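Local coordinates for globin domain-containing protein (PDB 1TU9), which binds heme in a globin fold and may bind or carry oxygen, although its physiological role is not established, at residues Phe22-Tyr27 with Ala48-Leu53; Arg28-Ser33 with Asp92-Ala97. All blocks are in the same frame, centred on the assembly; numbering follows the deposited sequence.

Interaction 1: Phe22-Tyr27 with Ala48-Leu53. With PPI (propanoic acid), chain C; HEM (protoporphyrin IX containing Fe), chain B; EDO (1,2-ethanediol), chain E.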
loop_
_atom_site.group_PDB
_atom_site.type_symbol
_atom_site.label_atom_id
_atom_site.label_comp_id
_atom_site.label_asym_id
_atom_site.label_seq_id
_atom_site.Cartn_x
_atom_site.Cartn_y
_atom_site.Cartn_z
ATOM N N PHE A 22 -4.568 6.348 11.298
ATOM C CA PHE A 22 -3.823 5.320 10.560
ATOM C C PHE A 22 -3.311 5.836 9.212
ATOM O O PHE A 22 -2.123 5.714 8.908
ATOM C CB PHE A 22 -4.696 4.070 10.377
ATOM C CG PHE A 22 -4.061 3.006 9.511
ATOM C CD1 PHE A 22 -2.924 2.330 9.921
ATOM C CD2 PHE A 22 -4.587 2.711 8.274
ATOM C CE1 PHE A 22 -2.343 1.358 9.112
ATOM C CE2 PHE A 22 -3.996 1.754 7.475
ATOM C CZ PHE A 22 -2.882 1.080 7.900
ATOM N N PHE A 23 -4.206 6.397 8.405
ATOM C CA PHE A 23 -3.829 6.868 7.078
ATOM C C PHE A 23 -3.018 8.152 7.140
ATOM O O PHE A 23 -2.136 8.361 6.313
ATOM C CB PHE A 23 -5.063 7.013 6.185
ATOM C CG PHE A 23 -5.692 5.701 5.866
ATOM C CD1 PHE A 23 -5.124 4.872 4.917
ATOM C CD2 PHE A 23 -6.813 5.258 6.546
ATOM C CE1 PHE A 23 -5.683 3.620 4.633
ATOM C CE2 PHE A 23 -7.375 4.010 6.266
ATOM C CZ PHE A 23 -6.791 3.206 5.307
ATOM N N ASP A 24 -3.277 9.001 8.132
ATOM C CA ASP A 24 -2.434 10.180 8.361
ATOM C C ASP A 24 -1.000 9.741 8.619
ATOM O O ASP A 24 -0.043 10.289 8.066
ATOM C CB ASP A 24 -2.889 10.973 9.596
ATOM C CG ASP A 24 -4.206 11.670 9.416
ATOM O OD1 ASP A 24 -4.655 11.886 8.266
ATOM O OD2 ASP A 24 -4.822 12.065 10.431
ATOM N N ASP A 25 -0.845 8.765 9.501
ATOM C CA ASP A 25 0.478 8.290 9.864
ATOM C C ASP A 25 1.168 7.599 8.685
ATOM O O ASP A 25 2.353 7.815 8.462
ATOM C CB ASP A 25 0.426 7.359 11.078
ATOM C CG ASP A 25 0.157 8.084 12.357
ATOM O OD1 ASP A 25 0.301 9.323 12.396
ATOM O OD2 ASP A 25 -0.155 7.461 13.382
ATOM N N PHE A 26 0.432 6.797 7.924
ATOM C CA PHE A 26 1.000 6.185 6.734
ATOM C C PHE A 26 1.648 7.255 5.848
ATOM O O PHE A 26 2.817 7.137 5.477
ATOM C CB PHE A 26 -0.039 5.435 5.901
ATOM C CG PHE A 26 0.523 5.023 4.583
ATOM C CD1 PHE A 26 1.410 3.965 4.503
ATOM C CD2 PHE A 26 0.312 5.792 3.455
ATOM C CE1 PHE A 26 2.016 3.639 3.295
ATOM C CE2 PHE A 26 0.906 5.476 2.258
ATOM C CZ PHE A 26 1.763 4.394 2.177
ATOM N N TYR A 27 0.893 8.289 5.481
ATOM C CA TYR A 27 1.443 9.294 4.567
ATOM C C TYR A 27 2.554 10.104 5.202
ATOM O O TYR A 27 3.506 10.454 4.521
ATOM C CB TYR A 27 0.359 10.197 3.931
ATOM C CG TYR A 27 -0.280 9.501 2.753
ATOM C CD1 TYR A 27 -1.550 8.946 2.856
ATOM C CD2 TYR A 27 0.414 9.326 1.561
ATOM C CE1 TYR A 27 -2.116 8.260 1.801
ATOM C CE2 TYR A 27 -0.154 8.637 0.500
ATOM C CZ TYR A 27 -1.423 8.106 0.632
ATOM O OH TYR A 27 -2.000 7.399 -0.394
ATOM N N ALA A 48 -8.268 13.381 0.042
ATOM C CA ALA A 48 -8.833 12.500 -0.963
ATOM C C ALA A 48 -7.944 11.281 -1.177
ATOM O O ALA A 48 -8.434 10.175 -1.347
ATOM C CB ALA A 48 -9.033 13.255 -2.262
ATOM N N GLN A 49 -6.633 11.483 -1.161
ATOM C CA GLN A 49 -5.706 10.391 -1.423
ATOM C C GLN A 49 -5.814 9.291 -0.372
ATOM O O GLN A 49 -5.674 8.119 -0.696
ATOM C CB GLN A 49 -4.273 10.902 -1.481
ATOM C CG GLN A 49 -3.304 9.903 -2.080
ATOM C CD GLN A 49 -3.527 9.686 -3.568
ATOM O OE1 GLN A 49 -4.265 10.439 -4.212
ATOM N NE2 GLN A 49 -2.882 8.661 -4.116
ATOM N N LYS A 50 -6.061 9.654 0.884
ATOM C CA LYS A 50 -6.227 8.656 1.939
ATOM C C LYS A 50 -7.422 7.738 1.665
ATOM O O LYS A 50 -7.361 6.535 1.923
ATOM C CB LYS A 50 -6.314 9.356 3.293
ATOM C CG LYS A 50 -4.954 9.967 3.687
ATOM C CD LYS A 50 -5.003 11.011 4.770
ATOM C CE LYS A 50 -3.650 11.695 4.928
ATOM N NZ LYS A 50 -3.632 12.827 5.900
ATOM N N HIS A 51 -8.496 8.284 1.117
ATOM C CA HIS A 51 -9.627 7.461 0.728
ATOM C C HIS A 51 -9.265 6.528 -0.418
ATOM O O HIS A 51 -9.610 5.345 -0.410
ATOM C CB HIS A 51 -10.821 8.339 0.375
ATOM C CG HIS A 51 -11.383 9.075 1.550
ATOM N ND1 HIS A 51 -12.213 8.479 2.470
ATOM C CD2 HIS A 51 -11.205 10.348 1.971
ATOM C CE1 HIS A 51 -12.544 9.360 3.396
ATOM N NE2 HIS A 51 -11.947 10.504 3.117
ATOM N N LEU A 52 -8.519 7.042 -1.388
ATOM C CA LEU A 52 -8.080 6.218 -2.493
ATOM C C LEU A 52 -7.179 5.096 -2.016
ATOM O O LEU A 52 -7.313 3.959 -2.466
ATOM C CB LEU A 52 -7.372 7.063 -3.549
ATOM C CG LEU A 52 -8.278 8.049 -4.294
ATOM C CD1 LEU A 52 -7.449 8.958 -5.215
ATOM C CD2 LEU A 52 -9.335 7.317 -5.092
ATOM N N LEU A 53 -6.264 5.389 -1.106
ATOM C CA LEU A 53 -5.372 4.355 -0.601
ATOM C C LEU A 53 -6.116 3.280 0.171
ATOM O O LEU A 53 -5.792 2.104 0.064
ATOM C CB LEU A 53 -4.303 4.969 0.291
ATOM C CG LEU A 53 -3.271 3.968 0.826
ATOM C CD1 LEU A 53 -2.472 3.372 -0.315
ATOM C CD2 LEU A 53 -2.365 4.647 1.830
HETATM C C1 PPI C . -0.633 6.441 -3.352
HETATM C C2 PPI C . 0.285 5.444 -2.751
HETATM C C3 PPI C . 0.375 5.764 -1.318
HETATM O O1 PPI C . -0.877 6.461 -4.516
HETATM O O2 PPI C . -1.192 7.381 -2.571
HETATM C CHA HEM B . -2.471 7.574 -7.303
HETATM C CHB HEM B . -2.759 3.185 -5.053
HETATM C CHC HEM B . 1.982 3.057 -4.861
HETATM C CHD HEM B . 2.264 7.683 -6.193
HETATM C C1A HEM B . -2.932 6.359 -6.785
HETATM C C2A HEM B . -4.308 5.879 -6.812
HETATM C C3A HEM B . -4.393 4.700 -6.195
HETATM C C4A HEM B . -3.075 4.339 -5.732
HETATM C CMA HEM B . -5.678 3.859 -6.013
HETATM C CAA HEM B . -5.474 6.625 -7.470
HETATM C CBA HEM B . -5.889 5.874 -8.743
HETATM C CGA HEM B . -4.715 5.450 -9.604
HETATM O O1A HEM B . -4.034 6.332 -10.175
HETATM O O2A HEM B . -4.452 4.223 -9.745
HETATM C C1B HEM B . -1.500 2.722 -4.815
HETATM C C2B HEM B . -1.091 1.453 -4.229
HETATM C C3B HEM B . 0.237 1.414 -4.184
HETATM C C4B HEM B . 0.687 2.692 -4.739
HETATM C CMB HEM B . -2.058 0.354 -3.726
HETATM C CAB HEM B . 1.142 0.283 -3.622
HETATM C CBB HEM B . 0.891 -1.013 -3.832
HETATM C C1C HEM B . 2.437 4.324 -5.131
HETATM C C2C HEM B . 3.789 4.726 -4.917
HETATM C C3C HEM B . 3.885 6.008 -5.249
HETATM C C4C HEM B . 2.588 6.444 -5.707
HETATM C CMC HEM B . 4.882 3.792 -4.390
HETATM C CAC HEM B . 5.181 6.823 -5.179
HETATM C CBC HEM B . 5.191 8.119 -4.908
HETATM C C1D HEM B . 1.045 8.088 -6.644
HETATM C C2D HEM B . 0.788 9.399 -7.151
HETATM C C3D HEM B . -0.677 9.409 -7.503
HETATM C C4D HEM B . -1.184 8.090 -7.162
HETATM C CMD HEM B . 1.795 10.544 -7.296
HETATM C CAD HEM B . -1.408 10.640 -8.052
HETATM C CBD HEM B . -1.644 11.630 -6.898
HETATM C CGD HEM B . -2.269 12.920 -7.398
HETATM O O1D HEM B . -1.567 13.690 -8.104
HETATM O O2D HEM B . -3.468 13.186 -7.110
HETATM N NA HEM B . -2.230 5.380 -6.113
HETATM N NB HEM B . -0.384 3.458 -5.130
HETATM N NC HEM B . 1.706 5.387 -5.612
HETATM N ND HEM B . -0.120 7.349 -6.667
HETATM FE FE HEM B . -0.325 5.444 -5.980
HETATM C C1 EDO E . 0.286 13.418 5.895
HETATM O O1 EDO E . -0.649 12.567 6.526
HETATM C C2 EDO E . -0.275 13.878 4.570
HETATM O O2 EDO E . -1.467 14.602 4.785
#
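Lys50 and Asp24 form a salt bridge across the crossing of helices 22-32 and 46-64, with Lys50 NZ 2.7 Å from Asp24 OD1. The ammonium meets that oxygen on its anti side, 31° out of the carboxylate plane, and it also donates to both hydroxyls of a 1,2-ethanediol, probably from the crystallisation liquor. A second polar cluster gathers on the propanoic acid bound to the heme iron through O1. Gln49, bent about CB-CG (chi2 69°, which sets CD), donates from NE2 to propanoic acid O2 at 2.6 Å in a nearly straight bond (170°) and more weakly to O1. Tyr27 OH also donates to O2, but the modelled separation is so short that the bond is doubtful.

Between the two clusters the packing is largely apolar. The extended Lys50 chain and the Tyr27 side chain slide past each other in opposite directions, Lys50 CG lying 3.6 Å from Tyr27 CD1. Leu53 reaches Tyr27 tip to tip, and its CD2 comes within 3.3 Å of Phe26 CD2. That methyl also sits at the edge of Phe23, which has Phe22 CD2 over the centre of one face and Lys50 O toward the rim of the other.

The contact thus grades from an ion pair at the surface to a buried distal heme pocket, where the Gln49 N-H, with the Tyr27 phenol close by, would tend to favour negative charge on O2.

Interaction 2: Arg28-Ser33 with Asp92-Ala97. With HEM (protoporphyrin IX containing Fe), chain B; PPI (propanoic acid), chain C.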
loop_
_atom_site.group_PDB
_atom_site.type_symbol
_atom_site.label_atom_id
_atom_site.label_comp_id
_atom_site.label_asym_id
_atom_site.label_seq_id
_atom_site.Cartn_x
_atom_site.Cartn_y
_atom_site.Cartn_z
ATOM N N ARG A 28 2.479 10.367 6.504
ATOM C CA ARG A 28 3.572 11.059 7.158
ATOM C C ARG A 28 4.861 10.240 7.002
ATOM O O ARG A 28 5.912 10.764 6.658
ATOM C CB ARG A 28 3.263 11.329 8.632
ATOM C CG ARG A 28 4.395 11.994 9.378
ATOM C CD ARG A 28 4.001 12.504 10.744
ATOM N NE ARG A 28 3.303 11.511 11.559
ATOM C CZ ARG A 28 3.893 10.599 12.321
ATOM N NH1 ARG A 28 5.210 10.485 12.349
ATOM N NH2 ARG A 28 3.161 9.789 13.061
ATOM N N HIS A 29 4.772 8.938 7.257
ATOM C CA HIS A 29 5.959 8.096 7.151
ATOM C C HIS A 29 6.445 7.982 5.696
ATOM O O HIS A 29 7.638 8.018 5.421
ATOM C CB HIS A 29 5.689 6.689 7.661
ATOM C CG HIS A 29 5.224 6.628 9.077
ATOM N ND1 HIS A 29 5.768 7.389 10.086
ATOM C CD2 HIS A 29 4.298 5.838 9.662
ATOM C CE1 HIS A 29 5.177 7.081 11.231
ATOM N NE2 HIS A 29 4.274 6.151 10.998
ATOM N N PHE A 30 5.501 7.814 4.782
ATOM C CA PHE A 30 5.818 7.621 3.372
ATOM C C PHE A 30 6.484 8.881 2.792
ATOM O O PHE A 30 7.540 8.804 2.162
ATOM C CB PHE A 30 4.524 7.263 2.639
ATOM C CG PHE A 30 4.700 6.838 1.189
ATOM C CD1 PHE A 30 5.792 6.106 0.752
ATOM C CD2 PHE A 30 3.701 7.115 0.285
ATOM C CE1 PHE A 30 5.895 5.702 -0.594
ATOM C CE2 PHE A 30 3.795 6.703 -1.041
ATOM C CZ PHE A 30 4.891 5.988 -1.463
ATOM N N LEU A 31 5.887 10.036 3.035
ATOM C CA LEU A 31 6.465 11.298 2.569
ATOM C C LEU A 31 7.847 11.536 3.173
ATOM O O LEU A 31 8.750 12.021 2.493
ATOM C CB LEU A 31 5.554 12.472 2.916
ATOM C CG LEU A 31 4.221 12.516 2.197
ATOM C CD1 LEU A 31 3.256 13.491 2.874
ATOM C CD2 LEU A 31 4.469 12.902 0.793
ATOM N N ALA A 32 8.021 11.191 4.449
ATOM C CA ALA A 32 9.288 11.431 5.136
ATOM C C ALA A 32 10.413 10.565 4.589
ATOM O O ALA A 32 11.587 10.904 4.744
ATOM C CB ALA A 32 9.123 11.185 6.618
ATOM N N SER A 33 10.066 9.449 3.955
ATOM C CA SER A 33 11.057 8.460 3.549
ATOM C C SER A 33 11.971 8.887 2.401
ATOM O O SER A 33 13.068 8.362 2.278
ATOM C CB SER A 33 10.375 7.137 3.200
ATOM O OG SER A 33 9.683 7.196 1.976
ATOM N N ASP A 92 9.193 -0.216 -2.082
ATOM C CA ASP A 92 9.788 -0.690 -0.840
ATOM C C ASP A 92 9.555 0.344 0.256
ATOM O O ASP A 92 9.320 -0.004 1.414
ATOM C CB ASP A 92 11.288 -0.951 -1.022
ATOM C CG ASP A 92 11.591 -1.915 -2.166
ATOM O OD1 ASP A 92 10.697 -2.669 -2.598
ATOM O OD2 ASP A 92 12.718 -1.983 -2.691
ATOM N N LEU A 93 9.629 1.621 -0.102
ATOM C CA LEU A 93 9.348 2.701 0.845
ATOM C C LEU A 93 7.878 2.749 1.231
ATOM O O LEU A 93 7.543 3.004 2.396
ATOM C CB LEU A 93 9.792 4.042 0.268
ATOM C CG LEU A 93 11.270 4.176 -0.100
ATOM C CD1 LEU A 93 11.517 5.536 -0.718
ATOM C CD2 LEU A 93 12.167 3.941 1.103
ATOM N N TRP A 94 7.000 2.484 0.271
ATOM C CA TRP A 94 5.567 2.393 0.528
ATOM C C TRP A 94 5.288 1.286 1.541
ATOM O O TRP A 94 4.578 1.481 2.530
ATOM C CB TRP A 94 4.855 2.123 -0.802
ATOM C CG TRP A 94 3.355 2.080 -0.747
ATOM C CD1 TRP A 94 2.494 3.104 -1.012
ATOM C CD2 TRP A 94 2.523 0.947 -0.449
ATOM N NE1 TRP A 94 1.193 2.688 -0.867
ATOM C CE2 TRP A 94 1.184 1.367 -0.512
ATOM C CE3 TRP A 94 2.776 -0.384 -0.106
ATOM C CZ2 TRP A 94 0.112 0.512 -0.265
ATOM C CZ3 TRP A 94 1.705 -1.233 0.132
ATOM C CH2 TRP A 94 0.395 -0.785 0.048
ATOM N N LEU A 95 5.885 0.126 1.321
ATOM C CA LEU A 95 5.632 -1.009 2.191
ATOM C C LEU A 95 6.211 -0.771 3.578
ATOM O O LEU A 95 5.577 -1.095 4.585
ATOM C CB LEU A 95 6.162 -2.305 1.564
ATOM C CG LEU A 95 5.798 -3.592 2.312
ATOM C CD1 LEU A 95 4.288 -3.739 2.474
ATOM C CD2 LEU A 95 6.367 -4.763 1.525
ATOM N N ASP A 96 7.397 -0.189 3.659
ATOM C CA ASP A 96 7.968 0.131 4.962
ATOM C C ASP A 96 7.060 1.094 5.746
ATOM O O ASP A 96 6.869 0.935 6.944
ATOM C CB ASP A 96 9.346 0.785 4.843
ATOM C CG ASP A 96 10.423 -0.143 4.357
ATOM O OD1 ASP A 96 10.263 -1.370 4.405
ATOM O OD2 ASP A 96 11.496 0.327 3.930
ATOM N N ALA A 97 6.510 2.097 5.071
ATOM C CA ALA A 97 5.657 3.082 5.722
ATOM C C ALA A 97 4.364 2.424 6.202
ATOM O O ALA A 97 3.870 2.717 7.305
ATOM C CB ALA A 97 5.364 4.229 4.769
HETATM C CHA HEM B . -2.471 7.574 -7.303
HETATM C CHB HEM B . -2.759 3.185 -5.053
HETATM C CHC HEM B . 1.982 3.057 -4.861
HETATM C CHD HEM B . 2.264 7.683 -6.193
HETATM C C1A HEM B . -2.932 6.359 -6.785
HETATM C C2A HEM B . -4.308 5.879 -6.812
HETATM C C3A HEM B . -4.393 4.700 -6.195
HETATM C C4A HEM B . -3.075 4.339 -5.732
HETATM C CMA HEM B . -5.678 3.859 -6.013
HETATM C CAA HEM B . -5.474 6.625 -7.470
HETATM C CBA HEM B . -5.889 5.874 -8.743
HETATM C CGA HEM B . -4.715 5.450 -9.604
HETATM O O1A HEM B . -4.034 6.332 -10.175
HETATM O O2A HEM B . -4.452 4.223 -9.745
HETATM C C1B HEM B . -1.500 2.722 -4.815
HETATM C C2B HEM B . -1.091 1.453 -4.229
HETATM C C3B HEM B . 0.237 1.414 -4.184
HETATM C C4B HEM B . 0.687 2.692 -4.739
HETATM C CMB HEM B . -2.058 0.354 -3.726
HETATM C CAB HEM B . 1.142 0.283 -3.622
HETATM C CBB HEM B . 0.891 -1.013 -3.832
HETATM C C1C HEM B . 2.437 4.324 -5.131
HETATM C C2C HEM B . 3.789 4.726 -4.917
HETATM C C3C HEM B . 3.885 6.008 -5.249
HETATM C C4C HEM B . 2.588 6.444 -5.707
HETATM C CMC HEM B . 4.882 3.792 -4.390
HETATM C CAC HEM B . 5.181 6.823 -5.179
HETATM C CBC HEM B . 5.191 8.119 -4.908
HETATM C C1D HEM B . 1.045 8.088 -6.644
HETATM C C2D HEM B . 0.788 9.399 -7.151
HETATM C C3D HEM B . -0.677 9.409 -7.503
HETATM C C4D HEM B . -1.184 8.090 -7.162
HETATM C CMD HEM B . 1.795 10.544 -7.296
HETATM C CAD HEM B . -1.408 10.640 -8.052
HETATM C CBD HEM B . -1.644 11.630 -6.898
HETATM C CGD HEM B . -2.269 12.920 -7.398
HETATM O O1D HEM B . -1.567 13.690 -8.104
HETATM O O2D HEM B . -3.468 13.186 -7.110
HETATM N NA HEM B . -2.230 5.380 -6.113
HETATM N NB HEM B . -0.384 3.458 -5.130
HETATM N NC HEM B . 1.706 5.387 -5.612
HETATM N ND HEM B . -0.120 7.349 -6.667
HETATM FE FE HEM B . -0.325 5.444 -5.980
HETATM C C1 PPI C . -0.633 6.441 -3.352
HETATM C C2 PPI C . 0.285 5.444 -2.751
HETATM C C3 PPI C . 0.375 5.764 -1.318
HETATM O O1 PPI C . -0.877 6.461 -4.516
HETATM O O2 PPI C . -1.192 7.381 -2.571
#
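Phe30 and Trp94 make the aromatic contact between helices 22-32 and 90-105, an edge-to-face pair in which the indole turns its edge to the phenyl face. The Phe30 ring and the five-membered ring of Trp94 have centroids 5.1 Å apart and planes at 90°. Phe30 CG is anti to the backbone N (chi1 -172°), and the CD1-CE1 side of the ring lies against the Trp94 backbone, with Phe30 CE1 3.5 Å from Trp94 CA.

Apolar packing continues at Ala97, whose CB sits 3.6 Å from Phe30 N and also touches the CB atoms of Phe30 and His29, so a single methyl meets the backbone where the helices come near each other.

No hydrogen bond joins the two segments. Ser33 OG turns back to donate to Phe30 O at 2.7 Å, a carbonyl that also accepts from Ser33 N. The same hydroxyl oxygen is in van der Waals contact with Leu93, 3.6 Å from Leu93 CB. The imidazole of His29 finds its polar partner in Glu104, farther along helix 90-105.

Both aromatic rings also meet the ligands. Heme CAB lies over one face of Trp94, 3.3 Å from Trp94 CE2, while the indole edge faces propanoic acid C3. Phe30 brings its edge to the heme, with CZ 3.7 Å from heme CMC.

With the serine hydroxyl engaged by a carbonyl of its own segment, the contact rests on shape and aromatic packing, and it presents a largely apolar aromatic wall to the heme rim, with the indole NE1 edge beside the methyl carbon of the iron-bound propanoic acid.

In the fold
Helix 22-32 serves both contacts: its first half crosses helix 46-64 in interaction 1, and its second half packs against helix 90-105 in interaction 2. Each is partly buried and opens on the same heme and propanoic acid, but the chemistry divides. Interaction 1 supplies the polar grip on the carboxylate and has an ion pair at its outer margin; interaction 2 has no hydrogen bond across it and adds two aromatic rings to the pocket, beside the apolar Phe26 and Leu53 of interaction 1. They meet directly where Phe26 CE1 lies 3.4 Å from Trp94 O and where Leu53 touches the indole, so the three helices pack together beside the heme.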